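Local structure of superoxide dismutase (Chaetomium thermophilum, 4BR6) at residues L72-F77 with W162-Y167; T109-M114 with A180-I185. The protein probably protects cells from oxidative damage by using manganese to convert superoxide into hydrogen peroxide and molecular oxygen. All blocks are in the same frame, centred on the assembly; numbering follows the deposited sequence.

Contact 1 holds the manganese close to the centre of the folded chain, and contact 2 lies farther out in the C-terminal domain. Their centres are about 15 Å apart. The segments alternate along the chain: 72-77, 109-114, 162-167, 180-185. Contact 1 joins helix 61-79 of the alpha-hairpin domain to the loop after strand 153-160. Contact 2 joins helix 107-119 to the turn between helices 174-180 and 187-195. Both pack against strand 153-160, which carries the metal ligand Asp160 at its end. They also meet directly, with Phe77 CZ 3.9 Å from Ile181 CD1. The two contacts thus adjoin beside strand 153-160.

Contact 1 (L72-F77 with W162-Y167); sequences LNHTLF and WEHAYY. With MN3 (manganese (III) ion), chain I.
The imidazole rings of His74 and His164 meet across a manganese ion, and each ring turns NE2 to the metal. His164 NE2 lies at the edge of the His74 ring, near its plane, 4.3 Å from His74 NE2. One face of the His164 ring carries Trp162 CB, offset toward the rim, and the ring also stacks with His30. Water 1 sits over a face of the Trp162 indole, again toward the rim.

The two histidines do not bond to each other. His74 NE2 is 2.4 Å from manganese and His164 NE2 is 2.3 Å from it. The angle between these bonds is about 130°. Water 1 is the third ligand here, with its O 2.5 Å from manganese and roughly at right angles to the His74 bond. His26 and Asp160 complete the five-coordinate site.

His164 CG stands between the backbone N and the carbonyl carbon (chi1 63°), which, with the turn of the ring, brings NE2 to the metal. The far nitrogens are held too. His74 ND1 hydrogen-bonds to Gly70 O, and His164 ND1 hydrogen-bonds to OE2 of Glu163 of the second subunit. These second-shell bonds help to set how both rings are turned. The chemistry implies a metal site that ties the alpha-hairpin domain to the C-terminal domain, and whose ligand His164 is steadied from across the subunit interface.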
ATOM      1  N   LEU B  72      13.463   9.790 -11.937  1.00 15.74           N
ATOM      2  CA  LEU B  72      12.704  11.034 -12.158  1.00 18.09           C
ATOM      3  C   LEU B  72      12.764  11.985 -10.969  1.00 15.92           C
ATOM      4  O   LEU B  72      12.933  13.196 -11.129  1.00 17.09           O
ATOM      5  CB  LEU B  72      11.222  10.744 -12.455  1.00 15.30           C
ATOM      6  CG  LEU B  72      10.252  11.948 -12.426  1.00 22.01           C
ATOM      7  CD1 LEU B  72      10.606  13.035 -13.447  1.00 18.85           C
ATOM      8  CD2 LEU B  72       8.809  11.501 -12.624  1.00 19.92           C
ATOM      9  N   ASN B  73      12.567  11.429  -9.784  1.00 12.35           N
ATOM     10  CA  ASN B  73      12.432  12.224  -8.578  1.00 13.44           C
ATOM     11  C   ASN B  73      13.715  12.895  -8.218  1.00 12.91           C
ATOM     12  O   ASN B  73      13.724  14.072  -7.878  1.00 13.90           O
ATOM     13  CB  ASN B  73      11.992  11.367  -7.399  1.00 13.38           C
ATOM     14  CG  ASN B  73      10.585  10.870  -7.538  1.00 13.35           C
ATOM     15  OD1 ASN B  73       9.782  11.421  -8.287  1.00 14.49           O
ATOM     16  ND2 ASN B  73      10.270   9.834  -6.795  1.00 13.38           N
ATOM     17  N   HIS B  74      14.805  12.148  -8.274  1.00 15.41           N
ATOM     18  CA  HIS B  74      16.103  12.735  -7.982  1.00 16.69           C
ATOM     19  C   HIS B  74      16.537  13.703  -9.067  1.00 14.70           C
ATOM     20  O   HIS B  74      17.167  14.717  -8.766  1.00 15.71           O
ATOM     21  CB  HIS B  74      17.146  11.656  -7.784  1.00 13.98           C
ATOM     22  CG  HIS B  74      16.894  10.820  -6.576  1.00 12.81           C
ATOM     23  ND1 HIS B  74      16.000   9.777  -6.577  1.00 17.17           N
ATOM     24  CD2 HIS B  74      17.376  10.908  -5.319  1.00 13.37           C
ATOM     25  CE1 HIS B  74      15.969   9.229  -5.375  1.00 14.10           C
ATOM     26  NE2 HIS B  74      16.799   9.893  -4.595  1.00 18.46           N
ATOM     27  N   THR B  75      16.211  13.394 -10.316  1.00 16.51           N
ATOM     28  CA  THR B  75      16.525  14.309 -11.407  1.00 15.00           C
ATOM     29  C   THR B  75      15.932  15.674 -11.131  1.00 14.84           C
ATOM     30  O   THR B  75      16.640  16.681 -11.169  1.00 16.85           O
ATOM     31  CB  THR B  75      16.024  13.803 -12.760  1.00 17.21           C
ATOM     32  OG1 THR B  75      16.843  12.697 -13.161  1.00 15.11           O
ATOM     33  CG2 THR B  75      16.123  14.906 -13.816  1.00 18.75           C
ATOM     34  N   LEU B  76      14.631  15.716 -10.862  1.00 12.97           N
ATOM     35  CA  LEU B  76      13.977  16.975 -10.524  1.00 18.56           C
ATOM     36  C   LEU B  76      14.525  17.598  -9.237  1.00 15.75           C
ATOM     37  O   LEU B  76      14.648  18.811  -9.150  1.00 17.58           O
ATOM     38  CB  LEU B  76      12.474  16.780 -10.373  1.00 18.25           C
ATOM     39  CG  LEU B  76      11.706  16.361 -11.621  1.00 16.77           C
ATOM     40  CD1 LEU B  76      10.245  16.178 -11.242  1.00 20.15           C
ATOM     41  CD2 LEU B  76      11.841  17.365 -12.732  1.00 14.63           C
ATOM     42  N   PHE B  77      14.830  16.769  -8.240  1.00 12.87           N
ATOM     43  CA  PHE B  77      15.372  17.249  -6.965  1.00 13.99           C
ATOM     44  C   PHE B  77      16.636  18.101  -7.179  1.00 16.81           C
ATOM     45  O   PHE B  77      16.708  19.233  -6.719  1.00 17.65           O
ATOM     46  CB  PHE B  77      15.686  16.068  -6.035  1.00 14.19           C
ATOM     47  CG  PHE B  77      15.987  16.460  -4.605  1.00 15.06           C
ATOM     48  CD1 PHE B  77      15.240  17.427  -3.944  1.00 13.86           C
ATOM     49  CD2 PHE B  77      17.005  15.828  -3.904  1.00 19.38           C
ATOM     50  CE1 PHE B  77      15.522  17.762  -2.637  1.00 14.97           C
ATOM     51  CE2 PHE B  77      17.280  16.171  -2.588  1.00 13.37           C
ATOM     52  CZ  PHE B  77      16.542  17.126  -1.962  1.00 12.63           C
ATOM     53  N   TRP B 162      13.449  10.649   2.526  1.00 17.62           N
ATOM     54  CA  TRP B 162      14.158   9.434   2.903  1.00 18.80           C
ATOM     55  C   TRP B 162      15.255   9.834   3.880  1.00 18.81           C
ATOM     56  O   TRP B 162      15.789  10.929   3.790  1.00 15.34           O
ATOM     57  CB  TRP B 162      14.817   8.759   1.695  1.00 20.14           C
ATOM     58  CG  TRP B 162      13.886   8.064   0.740  1.00 18.00           C
ATOM     59  CD1 TRP B 162      12.825   8.606   0.076  1.00 13.20           C
ATOM     60  CD2 TRP B 162      13.963   6.696   0.319  1.00 17.49           C
ATOM     61  NE1 TRP B 162      12.227   7.657  -0.710  1.00 16.43           N
ATOM     62  CE2 TRP B 162      12.911   6.480  -0.584  1.00 15.67           C
ATOM     63  CE3 TRP B 162      14.817   5.638   0.634  1.00 19.32           C
ATOM     64  CZ2 TRP B 162      12.682   5.236  -1.179  1.00 16.04           C
ATOM     65  CZ3 TRP B 162      14.583   4.403   0.037  1.00 20.53           C
ATOM     66  CH2 TRP B 162      13.535   4.218  -0.858  1.00 15.54           C
ATOM     67  N   GLU B 163      15.600   8.945   4.806  1.00 13.60           N
ATOM     68  CA  GLU B 163      16.585   9.269   5.819  1.00 11.62           C
ATOM     69  C   GLU B 163      17.975   9.504   5.227  1.00 14.71           C
ATOM     70  O   GLU B 163      18.777  10.244   5.788  1.00 11.89           O
ATOM     71  CB  GLU B 163      16.601   8.171   6.881  1.00 14.90           C
ATOM     72  CG  GLU B 163      15.310   8.185   7.719  1.00 13.88           C
ATOM     73  CD  GLU B 163      15.161   7.000   8.669  1.00 13.97           C
ATOM     74  OE1 GLU B 163      15.590   5.872   8.332  1.00 18.58           O
ATOM     75  OE2 GLU B 163      14.608   7.196   9.764  1.00 12.17           O
ATOM     76  N   HIS B 164      18.266   8.911   4.073  1.00 16.07           N
ATOM     77  CA  HIS B 164      19.587   9.117   3.477  1.00 14.78           C
ATOM     78  C   HIS B 164      19.741  10.550   2.971  1.00 10.84           C
ATOM     79  O   HIS B 164      20.840  10.977   2.641  1.00 14.16           O
ATOM     80  CB  HIS B 164      19.876   8.124   2.346  1.00 15.95           C
ATOM     81  CG  HIS B 164      18.955   8.247   1.178  1.00 16.07           C
ATOM     82  ND1 HIS B 164      18.189   7.195   0.724  1.00 17.41           N
ATOM     83  CD2 HIS B 164      18.683   9.291   0.363  1.00 15.58           C
ATOM     84  CE1 HIS B 164      17.486   7.586  -0.322  1.00 21.78           C
ATOM     85  NE2 HIS B 164      17.768   8.853  -0.560  1.00 16.30           N
ATOM     86  N   ALA B 165      18.642  11.297   2.914  1.00 16.01           N
ATOM     87  CA  ALA B 165      18.704  12.679   2.474  1.00 14.22           C
ATOM     88  C   ALA B 165      19.245  13.608   3.578  1.00 12.81           C
ATOM     89  O   ALA B 165      19.566  14.761   3.303  1.00 14.03           O
ATOM     90  CB  ALA B 165      17.333  13.154   1.994  1.00 10.88           C
ATOM     91  N   TYR B 166      19.353  13.111   4.812  1.00 14.11           N
ATOM     92  CA  TYR B 166      19.718  13.972   5.949  1.00 12.77           C
ATOM     93  C   TYR B 166      20.425  13.325   7.131  1.00 11.89           C
ATOM     94  O   TYR B 166      20.991  14.030   7.955  1.00 15.01           O
ATOM     95  CB  TYR B 166      18.483  14.687   6.496  1.00 17.00           C
ATOM     96  CG  TYR B 166      17.350  13.783   6.991  1.00 14.77           C
ATOM     97  CD1 TYR B 166      17.333  13.282   8.290  1.00 15.17           C
ATOM     98  CD2 TYR B 166      16.283  13.464   6.163  1.00 14.05           C
ATOM     99  CE1 TYR B 166      16.290  12.467   8.733  1.00 15.54           C
ATOM    100  CE2 TYR B 166      15.240  12.662   6.602  1.00 17.50           C
ATOM    101  CZ  TYR B 166      15.245  12.166   7.881  1.00 15.21           C
ATOM    102  OH  TYR B 166      14.194  11.373   8.299  1.00 15.55           O
ATOM    103  N   TYR B 167      20.409  12.006   7.235  1.00 13.76           N
ATOM    104  CA  TYR B 167      20.795  11.387   8.510  1.00 14.24           C
ATOM    105  C   TYR B 167      22.261  11.602   8.901  1.00 14.36           C
ATOM    106  O   TYR B 167      22.559  11.783  10.079  1.00 15.93           O
ATOM    107  CB  TYR B 167      20.473   9.894   8.547  1.00 16.95           C
ATOM    108  CG  TYR B 167      20.077   9.398   9.927  1.00 16.76           C
ATOM    109  CD1 TYR B 167      21.042   9.029  10.862  1.00 19.80           C
ATOM    110  CD2 TYR B 167      18.743   9.312  10.303  1.00 15.45           C
ATOM    111  CE1 TYR B 167      20.684   8.580  12.119  1.00 15.22           C
ATOM    112  CE2 TYR B 167      18.383   8.866  11.564  1.00 15.90           C
ATOM    113  CZ  TYR B 167      19.356   8.502  12.453  1.00 17.98           C
ATOM    114  OH  TYR B 167      19.013   8.049  13.693  1.00 15.13           O
TER
HETATM  115 MN   MN3 I 301      16.801  10.184  -2.216  1.00 15.88          MN
HETATM  116  O   HOH W   1      15.242   8.208  -2.096  1.00 33.99           O

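Contact 2 (T109-M114 with A180-I185); sequences TFRKQM and AIWNVI
In the C-terminal domain, Trp182 projects from the turn after helix 174-180 onto helix 107-119, where Arg111, Phe110 and Met114 receive it. Arg111 covers one indole face. Its guanidinium lies flat over the CB side of the indole, with planes 16° apart and centres 4.2 Å apart. Arg111 CZ comes within 3.5 Å of Trp182 CB. Nearer the helix, Arg111 CG makes a CH-pi contact over the six-membered ring, 3.8 Å from its centroid. The arginine reaches this far because CG is anti to the backbone N (chi1 -178°) and the chain stays extended to NE. The salt bridge from Arg111 NH2 to Glu179 helps hold the guanidinium on the indole.

The indole rim faces the other two residues. Phe110 CE2 is 3.7 Å from Trp182 CH2, and the two ring planes are almost perpendicular, at 89°. Met114 CB lies near the indole plane, 4.0 Å from Trp182 CZ2.

Trp182 NE1 hydrogen-bonds to Asn115 OD1, a second tie to helix 107-119. With an alanine here, the Arg111 guanidinium would probably lose its flat support, a gap would open beside Phe110 and Met114, and Asn115 OD1 would lose its indole partner. Trp182 also touches Ile159 and Trp187, and Met114 rests on Met157 and Ile140, so the contact lies among helix 107-119, helix 187-195 (Trp187) and strands 138-144 (Ile140) and 153-160 (Met157, Ile159) of the antiparallel sheet.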
ATOM      1  N   THR B 109       3.110  30.338   4.929  1.00 19.74           N
ATOM      2  CA  THR B 109       2.118  29.326   5.291  1.00 22.20           C
ATOM      3  C   THR B 109       2.306  28.047   4.462  1.00 23.39           C
ATOM      4  O   THR B 109       2.180  26.930   4.977  1.00 27.04           O
ATOM      5  CB  THR B 109       0.682  29.859   5.109  1.00 23.74           C
ATOM      6  OG1 THR B 109       0.409  30.834   6.119  1.00 24.31           O
ATOM      7  CG2 THR B 109      -0.347  28.750   5.232  1.00 22.17           C
ATOM      8  N   PHE B 110       2.590  28.215   3.177  1.00 21.13           N
ATOM      9  CA  PHE B 110       2.913  27.087   2.310  1.00 20.27           C
ATOM     10  C   PHE B 110       4.122  26.332   2.853  1.00 19.66           C
ATOM     11  O   PHE B 110       4.152  25.101   2.866  1.00 22.88           O
ATOM     12  CB  PHE B 110       3.209  27.569   0.885  1.00 23.49           C
ATOM     13  CG  PHE B 110       4.115  26.648   0.104  1.00 16.80           C
ATOM     14  CD1 PHE B 110       3.646  25.462  -0.417  1.00 18.11           C
ATOM     15  CD2 PHE B 110       5.447  26.959  -0.087  1.00 20.56           C
ATOM     16  CE1 PHE B 110       4.487  24.616  -1.117  1.00 16.39           C
ATOM     17  CE2 PHE B 110       6.282  26.104  -0.794  1.00 15.42           C
ATOM     18  CZ  PHE B 110       5.799  24.948  -1.306  1.00 17.16           C
ATOM     19  N   ARG B 111       5.125  27.098   3.283  1.00 23.76           N
ATOM     20  CA  ARG B 111       6.370  26.574   3.837  1.00 20.99           C
ATOM     21  C   ARG B 111       6.131  25.810   5.138  1.00 24.11           C
ATOM     22  O   ARG B 111       6.779  24.798   5.414  1.00 21.42           O
ATOM     23  CB  ARG B 111       7.326  27.738   4.099  1.00 22.81           C
ATOM     24  CG  ARG B 111       8.687  27.344   4.622  1.00 26.91           C
ATOM     25  CD  ARG B 111       9.616  28.553   4.737  1.00 22.66           C
ATOM     26  NE  ARG B 111      10.792  28.229   5.542  1.00 34.00           N
ATOM     27  CZ  ARG B 111      12.002  28.765   5.383  1.00 42.61           C
ATOM     28  NH1 ARG B 111      12.223  29.670   4.431  1.00 36.24           N
ATOM     29  NH2 ARG B 111      13.001  28.382   6.178  1.00 36.77           N
ATOM     30  N   LYS B 112       5.212  26.332   5.943  1.00 18.27           N
ATOM     31  CA  LYS B 112       4.769  25.678   7.174  1.00 21.49           C
ATOM     32  C   LYS B 112       4.065  24.361   6.890  1.00 19.96           C
ATOM     33  O   LYS B 112       4.377  23.332   7.483  1.00 25.11           O
ATOM     34  CB  LYS B 112       3.818  26.617   7.921  1.00 20.44           C
ATOM     35  CG  LYS B 112       3.411  26.167   9.314  1.00 26.30           C
ATOM     36  CD  LYS B 112       2.597  27.256  10.000  1.00 33.95           C
ATOM     37  CE  LYS B 112       1.163  26.841  10.235  1.00 32.21           C
ATOM     38  NZ  LYS B 112       0.485  26.378   8.991  1.00 28.58           N
ATOM     39  N   GLN B 113       3.108  24.393   5.975  1.00 20.88           N
ATOM     40  CA  GLN B 113       2.331  23.206   5.684  1.00 18.70           C
ATOM     41  C   GLN B 113       3.184  22.134   5.031  1.00 20.36           C
ATOM     42  O   GLN B 113       2.988  20.943   5.281  1.00 21.30           O
ATOM     43  CB  GLN B 113       1.148  23.564   4.796  1.00 25.40           C
ATOM     44  CG  GLN B 113       0.056  24.252   5.575  1.00 30.08           C
ATOM     45  CD  GLN B 113      -1.003  24.837   4.692  1.00 32.66           C
ATOM     46  OE1 GLN B 113      -0.830  24.938   3.482  1.00 37.72           O
ATOM     47  NE2 GLN B 113      -2.118  25.233   5.294  1.00 29.91           N
ATOM     48  N   MET B 114       4.129  22.545   4.189  1.00 19.96           N
ATOM     49  CA  MET B 114       4.968  21.564   3.511  1.00 20.14           C
ATOM     50  C   MET B 114       5.887  20.892   4.516  1.00 18.17           C
ATOM     51  O   MET B 114       6.081  19.680   4.481  1.00 17.52           O
ATOM     52  CB  MET B 114       5.814  22.172   2.398  1.00 18.49           C
ATOM     53  CG  MET B 114       6.569  21.096   1.613  1.00 20.22           C
ATOM     54  SD  MET B 114       6.473  21.368  -0.159  1.00 25.25           S
ATOM     55  CE  MET B 114       7.417  20.014  -0.855  1.00 20.81           C
ATOM     56  N   ALA B 180      16.181  23.767   7.220  1.00 16.67           N
ATOM     57  CA  ALA B 180      17.404  24.213   6.568  1.00 22.43           C
ATOM     58  C   ALA B 180      17.325  24.212   5.027  1.00 19.90           C
ATOM     59  O   ALA B 180      17.868  25.110   4.381  1.00 25.10           O
ATOM     60  CB  ALA B 180      18.595  23.366   7.039  1.00 17.44           C
ATOM     61  N   ILE B 181      16.651  23.231   4.433  1.00 20.31           N
ATOM     62  CA  ILE B 181      16.746  23.041   2.978  1.00 20.71           C
ATOM     63  C   ILE B 181      16.173  24.209   2.172  1.00 16.08           C
ATOM     64  O   ILE B 181      16.547  24.423   1.026  1.00 16.83           O
ATOM     65  CB  ILE B 181      16.068  21.718   2.521  1.00 19.42           C
ATOM     66  CG1 ILE B 181      16.424  21.399   1.061  1.00 16.49           C
ATOM     67  CG2 ILE B 181      14.561  21.804   2.724  1.00 18.55           C
ATOM     68  CD1 ILE B 181      16.061  19.979   0.633  1.00 15.65           C
ATOM     69  N   TRP B 182      15.256  24.957   2.764  1.00 17.88           N
ATOM     70  CA  TRP B 182      14.656  26.085   2.063  1.00 20.93           C
ATOM     71  C   TRP B 182      15.703  27.094   1.624  1.00 18.44           C
ATOM     72  O   TRP B 182      15.477  27.853   0.691  1.00 19.71           O
ATOM     73  CB  TRP B 182      13.590  26.757   2.930  1.00 24.02           C
ATOM     74  CG  TRP B 182      12.461  25.812   3.213  1.00 21.74           C
ATOM     75  CD1 TRP B 182      12.364  24.965   4.261  1.00 20.65           C
ATOM     76  CD2 TRP B 182      11.298  25.588   2.405  1.00 20.38           C
ATOM     77  NE1 TRP B 182      11.212  24.228   4.175  1.00 25.87           N
ATOM     78  CE2 TRP B 182      10.539  24.590   3.040  1.00 24.99           C
ATOM     79  CE3 TRP B 182      10.830  26.129   1.207  1.00 23.55           C
ATOM     80  CZ2 TRP B 182       9.328  24.133   2.532  1.00 25.53           C
ATOM     81  CZ3 TRP B 182       9.627  25.668   0.699  1.00 25.85           C
ATOM     82  CH2 TRP B 182       8.890  24.681   1.363  1.00 23.84           C
ATOM     83  N   ASN B 183      16.853  27.087   2.298  1.00 22.56           N
ATOM     84  CA  ASN B 183      17.949  27.985   1.958  1.00 23.86           C
ATOM     85  C   ASN B 183      18.633  27.674   0.642  1.00 25.77           C
ATOM     86  O   ASN B 183      19.384  28.509   0.128  1.00 24.59           O
ATOM     87  CB  ASN B 183      19.005  27.987   3.057  1.00 22.54           C
ATOM     88  CG  ASN B 183      18.537  28.698   4.291  1.00 23.08           C
ATOM     89  OD1 ASN B 183      18.496  29.930   4.327  1.00 21.24           O
ATOM     90  ND2 ASN B 183      18.167  27.936   5.307  1.00 20.55           N
ATOM     91  N   VAL B 184      18.378  26.483   0.109  1.00 18.85           N
ATOM     92  CA  VAL B 184      19.007  26.048  -1.133  1.00 21.35           C
ATOM     93  C   VAL B 184      18.006  25.574  -2.197  1.00 21.07           C
ATOM     94  O   VAL B 184      18.393  24.870  -3.119  1.00 22.58           O
ATOM     95  CB  VAL B 184      20.075  24.935  -0.874  1.00 17.88           C
ATOM     96  CG1 VAL B 184      21.302  25.516  -0.155  1.00 20.50           C
ATOM     97  CG2 VAL B 184      19.488  23.783  -0.076  1.00 15.94           C
ATOM     98  N   ILE B 185      16.739  25.977  -2.090  1.00 17.04           N
ATOM     99  CA  ILE B 185      15.734  25.662  -3.119  1.00 21.48           C
ATOM    100  C   ILE B 185      15.816  26.621  -4.303  1.00 17.91           C
ATOM    101  O   ILE B 185      15.718  27.821  -4.122  1.00 16.99           O
ATOM    102  CB  ILE B 185      14.283  25.742  -2.565  1.00 16.70           C
ATOM    103  CG1 ILE B 185      14.087  24.732  -1.437  1.00 16.46           C
ATOM    104  CG2 ILE B 185      13.251  25.502  -3.677  1.00 15.08           C
ATOM    105  CD1 ILE B 185      14.333  23.295  -1.844  1.00 17.70           C
TER